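PDB 5IIP: glycine betaine/carnitine/choline ABC transporter%2C ATP-binding protein%2C putative from Staphylococcus aureus, which probably powers osmolyte uptake as the ATP-binding subunit of the OpuC transporter, and carries paired CBS domains through which c-di-AMP is thought to inhibit the system. Local coordinates for residues R118-R123 and I141-V146; Y105-D110 and R126-V131; K43-Q48 and K63-I68. One frame throughout, in Å; residues are numbered along the deposited sequence.

Interaction 1. Residues R118-R123 and I141-V146; sequences RTILKR and ITRANV
Arg-143, in the first turn of helix 143-153, reaches over to the C-terminal end of helix 114-122 and gives hydrogen bonds to two backbone carbonyls there. NH2 of Arg-143 donates to O of Leu-121 at 3.1 Å, and NE of Arg-143 donates to O of Arg-123 at a longer 3.3 Å. Both oxygens sit at the edge of the guanidinium, tilted by about 20° from its plane. NE meets the Arg-123 carbonyl almost head-on, whereas NH2 comes in at an angle of 134° to the Leu-121 C=O bond. The side chain gets this far because CG is anti to the backbone N (chi1 -170°) and the chain stays extended from CG to NE. On its way it slides past Ile-120, running in the opposite direction, with CG of Arg-143 4.1 Å from CG2 of Ile-120.

Alongside the polar grip lies an apolar patch. CD1 of Ile-120 meets CD1 of Ile-141 at 3.8 Å, the two side chains crossing at about a right angle. Val-146 uses both methyls: CG1 lies 3.8 Å from CD2 of Leu-121, while CG2 lies 4.1 Å from CG2 of Ile-120.

Further out, Thr-142 is the N-cap of helix 143-153, its OG1 accepting from N of Asn-145 at 3.0 Å, which helps fix the turn that carries Arg-143. Backbone bonds from Ile-141 to Val-128 and from Arg-143 to Arg-126 tie this strand-to-helix junction to the sheet. The guanidinium of Arg-123 itself turns to a salt bridge with Asp-85 of the second subunit.

A cationic group placed on carbonyls at a helix C-terminus probably gains from the partial negative charge there, so Arg-143 probably holds helix 114-122 to helix 143-153 by electrostatics as well as by packing.

Interaction 2. Residues Y105-D110 and R126-V131; sequences YTVQID and RNVPVV
With CG anti to the backbone N in Tyr-105 (chi1 165°) and CG1 likewise anti in Val-128 (chi1 -169°), ring and methyl are brought together: CG1 of Val-128 lies 3.8 Å from CE2 of Tyr-105, oblique to the ring. The same methyl is 4.2 Å from CG1 of Val-107, so Val-128 packs on both Val-107 of strand 107-108 and Tyr-105 in the loop before it. Ser-116, Thr-119 and Ile-120 of helix 114-122 also lie against Tyr-105.

The backbones pair in parallel, Val-107 bridging with Val-130 and Gln-108 with Val-131. Val-107 bonds to the residues flanking its partner: its N donates to O of Pro-129 at 3.2 Å, and its O accepts from N of Val-131 at 3.0 Å. A weak bond follows, from N of Ile-109 to O of Val-131 at 3.1 Å. Pro-129 has no amide hydrogen to give, and it is its CD that comes within 3.3 Å of O of Tyr-105. Beyond the last bridge, CB of Ile-109 rests on CG1 of Val-130.

Strand 107-108, helix 114-122 and strand 127-131 form a beta-alpha-beta crossover, and this parallel pairing belongs to the beta-alpha-beta-beta-alpha core of the CBS fold.

Interaction 3. Residues K43-Q48 and K63-I68; sequences KPITIQ and KRVDTI
Ile-45 carries most of this contact, its CG1-CD1 branch meeting Val-65 and Lys-63 and its CG2 meeting Ile-68. CD1 of Ile-45 lies close against the aliphatic part of Lys-63, 3.3 Å from its CG, and also touches CB, CD and CE of that lysine. Two bends steer it there: CG1 stands beside the backbone N (chi1 -57°), and the chain turns again at chi2 (-71°). Lys-63 is itself bent at chi2 (92°), so its methylenes run past the end of the isoleucine. One carbon back, CG1 of Ile-45 rests on CG2 of Val-65 at 4.0 Å. The other branch, CG2 of Ile-45, meets CG2 of Ile-68 at 3.7 Å, and O of Ile-45 approaches CA of Ile-68 at 3.6 Å.

Thr-46 points away from 63-68 and packs on Leu-137 of strand 137-142. Ile-47 turns back toward the second segment, with its CG2 4.1 Å from CD1 of Ile-68, the two side chains crossing at a slant. Ala-56 of helix 53-63 touches both Ile-47 and Ile-68, while Ile-59 lies against Ile-45 and Ile-47.

On the other segment, helix 53-63 closes with a Schellman motif whose C-prime residue is Arg-64, at positive phi.

No hydrogen bond joins the two segments. The chemistry here is therefore apolar: branched side chains and a lysine's methylenes pack where helix 53-63 gives way to the strand, while the backbone pairing of Ile-45 and Ile-47 uses Phe-69 and Val-71, outside 63-68.

Interactions 1 and 2 belong to one CBS domain and interaction 3 to the other, consistent with a tandem pair of CBS domains. The first two have centres 11 Å apart and touch directly: CG2 of Ile-141 packs on CG2 of Val-130 at 3.7 Å, and CG2 of Thr-119 lies 3.7 Å from OH of Tyr-105. Helix 114-122, which supplies one side of interaction 1, follows strand 107-108 of interaction 2 in the chain. Interaction 3 joins the equivalent crossover of the other domain, on the opposite side of the chain's centre. Its centre is about 15 Å from that of interaction 2 and about 18 Å from that of interaction 1, and it touches neither.

Interaction 1. Residues R118-R123 and I141-V146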
loop_
_atom_site.group_PDB
_atom_site.type_symbol
_atom_site.label_atom_id
_atom_site.label_comp_id
_atom_site.label_asym_id
_atom_site.label_seq_id
_atom_site.Cartn_x
_atom_site.Cartn_y
_atom_site.Cartn_z
ATOM N N ARG D 118 3.970 15.478 -7.319
ATOM C CA ARG D 118 5.332 15.145 -7.028
ATOM C C ARG D 118 5.454 13.787 -6.365
ATOM O O ARG D 118 6.357 13.038 -6.653
ATOM C CB ARG D 118 5.970 16.213 -6.171
ATOM C CG ARG D 118 6.352 17.475 -6.905
ATOM C CD ARG D 118 7.283 18.318 -6.075
ATOM N NE ARG D 118 6.634 18.877 -4.916
ATOM C CZ ARG D 118 6.653 20.153 -4.604
ATOM N NH1 ARG D 118 7.311 20.996 -5.358
ATOM N NH2 ARG D 118 6.032 20.577 -3.532
ATOM N N THR D 119 4.551 13.485 -5.459
ATOM C CA THR D 119 4.529 12.219 -4.775
ATOM C C THR D 119 4.232 11.129 -5.742
ATOM O O THR D 119 4.803 10.091 -5.668
ATOM C CB THR D 119 3.471 12.204 -3.669
ATOM O OG1 THR D 119 3.884 13.057 -2.620
ATOM C CG2 THR D 119 3.276 10.854 -3.073
ATOM N N ILE D 120 3.301 11.369 -6.637
ATOM C CA ILE D 120 2.925 10.383 -7.613
ATOM C C ILE D 120 4.038 10.061 -8.547
ATOM O O ILE D 120 4.236 8.942 -8.853
ATOM C CB ILE D 120 1.725 10.860 -8.423
ATOM C CG1 ILE D 120 0.548 10.963 -7.513
ATOM C CG2 ILE D 120 1.406 9.955 -9.589
ATOM C CD1 ILE D 120 -0.658 11.503 -8.189
ATOM N N LEU D 121 4.706 11.073 -9.057
ATOM C CA LEU D 121 5.808 10.892 -9.979
ATOM C C LEU D 121 7.005 10.262 -9.325
ATOM O O LEU D 121 7.695 9.493 -9.906
ATOM C CB LEU D 121 6.198 12.204 -10.631
ATOM C CG LEU D 121 5.210 12.837 -11.574
ATOM C CD1 LEU D 121 5.632 14.195 -12.035
ATOM C CD2 LEU D 121 4.941 11.962 -12.736
ATOM N N LYS D 122 7.285 10.675 -8.114
ATOM C CA LYS D 122 8.411 10.172 -7.363
ATOM C C LYS D 122 8.305 8.735 -6.904
ATOM O O LYS D 122 9.269 8.024 -6.863
ATOM C CB LYS D 122 8.706 11.070 -6.193
ATOM C CG LYS D 122 9.524 12.294 -6.514
ATOM C CD LYS D 122 9.946 12.974 -5.232
ATOM C CE LYS D 122 10.300 14.400 -5.434
ATOM N NZ LYS D 122 10.073 15.059 -4.152
ATOM N N ARG D 123 7.127 8.338 -6.504
ATOM C CA ARG D 123 6.906 7.015 -6.036
ATOM C C ARG D 123 6.575 6.103 -7.158
ATOM O O ARG D 123 6.411 6.509 -8.261
ATOM C CB ARG D 123 5.767 6.973 -5.049
ATOM C CG ARG D 123 5.782 8.022 -3.998
ATOM C CD ARG D 123 6.507 7.567 -2.779
ATOM N NE ARG D 123 6.119 8.375 -1.646
ATOM C CZ ARG D 123 6.906 8.686 -0.635
ATOM N NH1 ARG D 123 8.151 8.273 -0.595
ATOM N NH2 ARG D 123 6.439 9.427 0.338
ATOM N N ILE D 141 -6.834 7.908 -10.637
ATOM C CA ILE D 141 -5.785 8.556 -11.368
ATOM C C ILE D 141 -4.612 7.614 -11.453
ATOM O O ILE D 141 -4.156 7.127 -10.488
ATOM C CB ILE D 141 -5.398 9.901 -10.774
ATOM C CG1 ILE D 141 -4.660 9.728 -9.501
ATOM C CG2 ILE D 141 -6.629 10.726 -10.527
ATOM C CD1 ILE D 141 -4.405 11.030 -8.787
ATOM N N THR D 142 -4.143 7.349 -12.639
ATOM C CA THR D 142 -3.028 6.459 -12.816
ATOM C C THR D 142 -1.733 7.215 -12.929
ATOM O O THR D 142 -1.723 8.352 -13.288
ATOM C CB THR D 142 -3.193 5.616 -14.080
ATOM O OG1 THR D 142 -3.152 6.447 -15.215
ATOM C CG2 THR D 142 -4.493 4.917 -14.078
ATOM N N ARG D 143 -0.641 6.570 -12.612
ATOM C CA ARG D 143 0.643 7.189 -12.732
ATOM C C ARG D 143 0.928 7.488 -14.185
ATOM O O ARG D 143 1.548 8.457 -14.513
ATOM C CB ARG D 143 1.720 6.323 -12.141
ATOM C CG ARG D 143 3.047 7.029 -12.027
ATOM C CD ARG D 143 4.100 6.174 -11.393
ATOM N NE ARG D 143 5.367 6.832 -11.362
ATOM C CZ ARG D 143 6.109 7.009 -12.420
ATOM N NH1 ARG D 143 5.722 6.589 -13.584
ATOM N NH2 ARG D 143 7.232 7.625 -12.304
ATOM N N ALA D 144 0.463 6.625 -15.063
ATOM C CA ALA D 144 0.690 6.782 -16.480
ATOM C C ALA D 144 0.053 8.001 -17.005
ATOM O O ALA D 144 0.586 8.663 -17.847
ATOM C CB ALA D 144 0.210 5.584 -17.241
ATOM N N ASN D 145 -1.124 8.284 -16.524
ATOM C CA ASN D 145 -1.827 9.467 -16.942
ATOM C C ASN D 145 -1.190 10.773 -16.521
ATOM O O ASN D 145 -1.238 11.728 -17.228
ATOM C CB ASN D 145 -3.263 9.401 -16.490
ATOM C CG ASN D 145 -4.044 8.428 -17.280
ATOM O OD1 ASN D 145 -3.730 8.165 -18.412
ATOM N ND2 ASN D 145 -5.052 7.881 -16.682
ATOM N N VAL D 146 -0.628 10.798 -15.334
ATOM C CA VAL D 146 0.024 11.973 -14.805
ATOM C C VAL D 146 1.231 12.313 -15.644
ATOM O O VAL D 146 1.489 13.447 -15.894
ATOM C CB VAL D 146 0.383 11.790 -13.340
ATOM C CG1 VAL D 146 1.238 12.924 -12.840
ATOM C CG2 VAL D 146 -0.861 11.664 -12.519
#

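Interaction 2. Residues Y105-D110 and R126-V131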
loop_
_atom_site.group_PDB
_atom_site.type_symbol
_atom_site.label_atom_id
_atom_site.label_comp_id
_atom_site.label_asym_id
_atom_site.label_seq_id
_atom_site.Cartn_x
_atom_site.Cartn_y
_atom_site.Cartn_z
ATOM N N TYR D 105 -2.589 4.414 -1.097
ATOM C CA TYR D 105 -2.392 5.848 -1.158
ATOM C C TYR D 105 -3.548 6.401 -1.927
ATOM O O TYR D 105 -3.806 5.978 -3.006
ATOM C CB TYR D 105 -1.051 6.171 -1.826
ATOM C CG TYR D 105 -0.865 7.586 -2.259
ATOM C CD1 TYR D 105 -0.954 8.609 -1.378
ATOM C CD2 TYR D 105 -0.573 7.884 -3.538
ATOM C CE1 TYR D 105 -0.796 9.894 -1.760
ATOM C CE2 TYR D 105 -0.415 9.178 -3.932
ATOM C CZ TYR D 105 -0.523 10.172 -3.023
ATOM O OH TYR D 105 -0.361 11.449 -3.411
ATOM N N THR D 106 -4.255 7.341 -1.340
ATOM C CA THR D 106 -5.428 7.909 -1.951
ATOM C C THR D 106 -5.426 9.379 -1.873
ATOM O O THR D 106 -4.693 9.932 -1.132
ATOM C CB THR D 106 -6.716 7.474 -1.238
ATOM O OG1 THR D 106 -6.723 7.979 0.084
ATOM C CG2 THR D 106 -6.808 6.031 -1.166
ATOM N N VAL D 107 -6.281 10.008 -2.645
ATOM C CA VAL D 107 -6.424 11.434 -2.583
ATOM C C VAL D 107 -7.861 11.886 -2.731
ATOM O O VAL D 107 -8.656 11.238 -3.358
ATOM C CB VAL D 107 -5.583 12.140 -3.609
ATOM C CG1 VAL D 107 -4.151 11.770 -3.410
ATOM C CG2 VAL D 107 -6.046 11.792 -4.971
ATOM N N GLN D 108 -8.150 13.011 -2.103
ATOM C CA GLN D 108 -9.461 13.626 -2.086
ATOM C C GLN D 108 -9.795 14.285 -3.374
ATOM O O GLN D 108 -8.944 14.740 -4.075
ATOM C CB GLN D 108 -9.557 14.631 -0.962
ATOM C CG GLN D 108 -9.528 14.018 0.400
ATOM C CD GLN D 108 -10.817 13.322 0.733
ATOM O OE1 GLN D 108 -11.831 13.576 0.123
ATOM N NE2 GLN D 108 -10.786 12.447 1.706
ATOM N N ILE D 109 -11.065 14.347 -3.686
ATOM C CA ILE D 109 -11.512 14.991 -4.893
ATOM C C ILE D 109 -11.514 16.507 -4.791
ATOM O O ILE D 109 -11.549 17.182 -5.775
ATOM C CB ILE D 109 -12.881 14.461 -5.306
ATOM C CG1 ILE D 109 -13.298 15.047 -6.630
ATOM C CG2 ILE D 109 -13.908 14.752 -4.244
ATOM C CD1 ILE D 109 -14.636 14.561 -7.068
ATOM N N ASP D 110 -11.494 17.033 -3.591
ATOM C CA ASP D 110 -11.448 18.462 -3.416
ATOM C C ASP D 110 -9.999 18.928 -3.485
ATOM O O ASP D 110 -9.732 20.100 -3.333
ATOM N N ARG D 126 1.306 2.972 -9.016
ATOM C CA ARG D 126 0.543 2.959 -10.269
ATOM C C ARG D 126 -0.904 3.448 -10.316
ATOM O O ARG D 126 -1.297 4.064 -11.262
ATOM C CB ARG D 126 0.586 1.567 -10.865
ATOM C CG ARG D 126 1.979 1.030 -11.001
ATOM C CD ARG D 126 1.980 -0.407 -11.441
ATOM N NE ARG D 126 3.322 -0.909 -11.652
ATOM C CZ ARG D 126 4.115 -0.541 -12.645
ATOM N NH1 ARG D 126 5.303 -1.069 -12.747
ATOM N NH2 ARG D 126 3.728 0.341 -13.536
ATOM N N ASN D 127 -1.704 3.127 -9.320
ATOM C CA ASN D 127 -3.096 3.531 -9.308
ATOM C C ASN D 127 -3.450 4.278 -8.078
ATOM O O ASN D 127 -3.400 3.739 -7.018
ATOM C CB ASN D 127 -3.969 2.306 -9.352
ATOM C CG ASN D 127 -3.661 1.430 -10.500
ATOM O OD1 ASN D 127 -3.037 0.412 -10.350
ATOM N ND2 ASN D 127 -4.067 1.835 -11.654
ATOM N N VAL D 128 -3.823 5.529 -8.219
ATOM C CA VAL D 128 -4.191 6.319 -7.080
ATOM C C VAL D 128 -5.682 6.588 -7.040
ATOM O O VAL D 128 -6.203 7.395 -7.768
ATOM C CB VAL D 128 -3.446 7.643 -7.123
ATOM C CG1 VAL D 128 -3.592 8.384 -5.829
ATOM C CG2 VAL D 128 -1.989 7.415 -7.416
ATOM N N PRO D 129 -6.385 5.901 -6.181
ATOM C CA PRO D 129 -7.825 6.058 -6.060
ATOM C C PRO D 129 -8.251 7.411 -5.579
ATOM O O PRO D 129 -7.617 7.948 -4.738
ATOM C CB PRO D 129 -8.197 5.012 -5.036
ATOM C CG PRO D 129 -7.089 4.094 -4.996
ATOM C CD PRO D 129 -5.881 4.848 -5.323
ATOM N N VAL D 130 -9.336 7.937 -6.104
ATOM C CA VAL D 130 -9.833 9.221 -5.684
ATOM C C VAL D 130 -11.075 9.019 -4.882
ATOM O O VAL D 130 -11.979 8.360 -5.297
ATOM C CB VAL D 130 -10.176 10.103 -6.861
ATOM C CG1 VAL D 130 -10.724 11.423 -6.395
ATOM C CG2 VAL D 130 -8.964 10.300 -7.715
ATOM N N VAL D 131 -11.097 9.618 -3.714
ATOM C CA VAL D 131 -12.205 9.484 -2.799
ATOM C C VAL D 131 -12.798 10.778 -2.301
ATOM O O VAL D 131 -12.175 11.796 -2.338
ATOM C CB VAL D 131 -11.784 8.711 -1.539
ATOM C CG1 VAL D 131 -11.252 7.360 -1.897
ATOM C CG2 VAL D 131 -10.770 9.482 -0.757
#

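Interaction 3. Residues K43-Q48 and K63-I68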
loop_
_atom_site.group_PDB
_atom_site.type_symbol
_atom_site.label_atom_id
_atom_site.label_comp_id
_atom_site.label_asym_id
_atom_site.label_seq_id
_atom_site.Cartn_x
_atom_site.Cartn_y
_atom_site.Cartn_z
ATOM N N LYS D 43 -12.952 6.735 -14.558
ATOM C CA LYS D 43 -13.721 5.809 -13.774
ATOM C C LYS D 43 -13.013 4.516 -13.442
ATOM O O LYS D 43 -12.353 3.924 -14.271
ATOM C CB LYS D 43 -15.032 5.494 -14.467
ATOM C CG LYS D 43 -16.132 6.419 -14.074
ATOM C CD LYS D 43 -17.413 5.980 -14.702
ATOM C CE LYS D 43 -17.740 4.560 -14.349
ATOM N NZ LYS D 43 -19.152 4.449 -13.928
ATOM N N PRO D 44 -13.174 4.043 -12.223
ATOM C CA PRO D 44 -12.552 2.797 -11.809
ATOM C C PRO D 44 -13.391 1.571 -11.985
ATOM O O PRO D 44 -14.578 1.637 -12.030
ATOM C CB PRO D 44 -12.284 3.016 -10.336
ATOM C CG PRO D 44 -13.032 4.203 -9.942
ATOM C CD PRO D 44 -13.766 4.748 -11.096
ATOM N N ILE D 45 -12.722 0.446 -12.058
ATOM C CA ILE D 45 -13.342 -0.843 -12.187
ATOM C C ILE D 45 -13.391 -1.422 -10.807
ATOM O O ILE D 45 -12.403 -1.447 -10.117
ATOM C CB ILE D 45 -12.507 -1.759 -13.059
ATOM C CG1 ILE D 45 -12.307 -1.123 -14.413
ATOM C CG2 ILE D 45 -13.154 -3.116 -13.186
ATOM C CD1 ILE D 45 -13.547 -1.087 -15.260
ATOM N N THR D 46 -14.549 -1.894 -10.399
ATOM C CA THR D 46 -14.704 -2.373 -9.069
ATOM C C THR D 46 -15.298 -3.710 -8.969
ATOM O O THR D 46 -15.727 -4.271 -9.933
ATOM C CB THR D 46 -15.590 -1.441 -8.260
ATOM O OG1 THR D 46 -16.884 -1.386 -8.829
ATOM C CG2 THR D 46 -15.055 -0.109 -8.266
ATOM N N ILE D 47 -15.269 -4.201 -7.749
ATOM C CA ILE D 47 -15.847 -5.461 -7.393
ATOM C C ILE D 47 -16.410 -5.333 -6.005
ATOM O O ILE D 47 -15.822 -4.699 -5.181
ATOM C CB ILE D 47 -14.848 -6.614 -7.469
ATOM C CG1 ILE D 47 -15.593 -7.919 -7.504
ATOM C CG2 ILE D 47 -13.894 -6.625 -6.310
ATOM C CD1 ILE D 47 -14.734 -9.120 -7.685
ATOM N N GLN D 48 -17.544 -5.940 -5.759
ATOM C CA GLN D 48 -18.141 -5.884 -4.457
ATOM C C GLN D 48 -17.389 -6.793 -3.535
ATOM O O GLN D 48 -16.797 -7.732 -3.958
ATOM C CB GLN D 48 -19.613 -6.189 -4.530
ATOM C CG GLN D 48 -20.351 -5.245 -5.414
ATOM C CD GLN D 48 -20.747 -3.975 -4.739
ATOM O OE1 GLN D 48 -21.123 -3.968 -3.606
ATOM N NE2 GLN D 48 -20.709 -2.911 -5.456
ATOM N N LYS D 63 -12.958 -5.872 -18.825
ATOM C CA LYS D 63 -12.470 -4.521 -18.989
ATOM C C LYS D 63 -10.980 -4.491 -19.261
ATOM O O LYS D 63 -10.437 -3.471 -19.579
ATOM C CB LYS D 63 -12.788 -3.696 -17.774
ATOM C CG LYS D 63 -14.214 -3.248 -17.678
ATOM C CD LYS D 63 -15.038 -4.214 -16.896
ATOM C CE LYS D 63 -16.365 -3.591 -16.579
ATOM N NZ LYS D 63 -17.389 -4.626 -16.289
ATOM N N ARG D 64 -10.361 -5.645 -19.116
ATOM C CA ARG D 64 -8.949 -5.866 -19.381
ATOM C C ARG D 64 -8.019 -4.881 -18.738
ATOM O O ARG D 64 -7.191 -4.278 -19.385
ATOM N N VAL D 65 -8.161 -4.782 -17.435
ATOM C CA VAL D 65 -7.392 -3.898 -16.634
ATOM C C VAL D 65 -6.501 -4.692 -15.735
ATOM O O VAL D 65 -6.738 -5.825 -15.462
ATOM C CB VAL D 65 -8.295 -2.975 -15.851
ATOM C CG1 VAL D 65 -8.888 -1.986 -16.777
ATOM C CG2 VAL D 65 -9.428 -3.728 -15.232
ATOM N N ASP D 66 -5.455 -4.025 -15.280
ATOM C CA ASP D 66 -4.460 -4.570 -14.363
ATOM C C ASP D 66 -4.915 -4.847 -12.941
ATOM O O ASP D 66 -4.507 -5.817 -12.376
ATOM N N THR D 67 -5.729 -4.001 -12.350
ATOM C CA THR D 67 -6.295 -4.307 -11.051
ATOM C C THR D 67 -7.640 -3.624 -10.808
ATOM O O THR D 67 -8.062 -2.749 -11.524
ATOM N N ILE D 68 -8.303 -4.092 -9.774
ATOM C CA ILE D 68 -9.604 -3.639 -9.427
ATOM C C ILE D 68 -9.666 -3.202 -8.003
ATOM O O ILE D 68 -8.905 -3.604 -7.177
ATOM C CB ILE D 68 -10.622 -4.769 -9.605
ATOM C CG1 ILE D 68 -10.115 -6.018 -8.957
ATOM C CG2 ILE D 68 -10.827 -5.095 -11.047
ATOM C CD1 ILE D 68 -11.009 -7.192 -9.127
#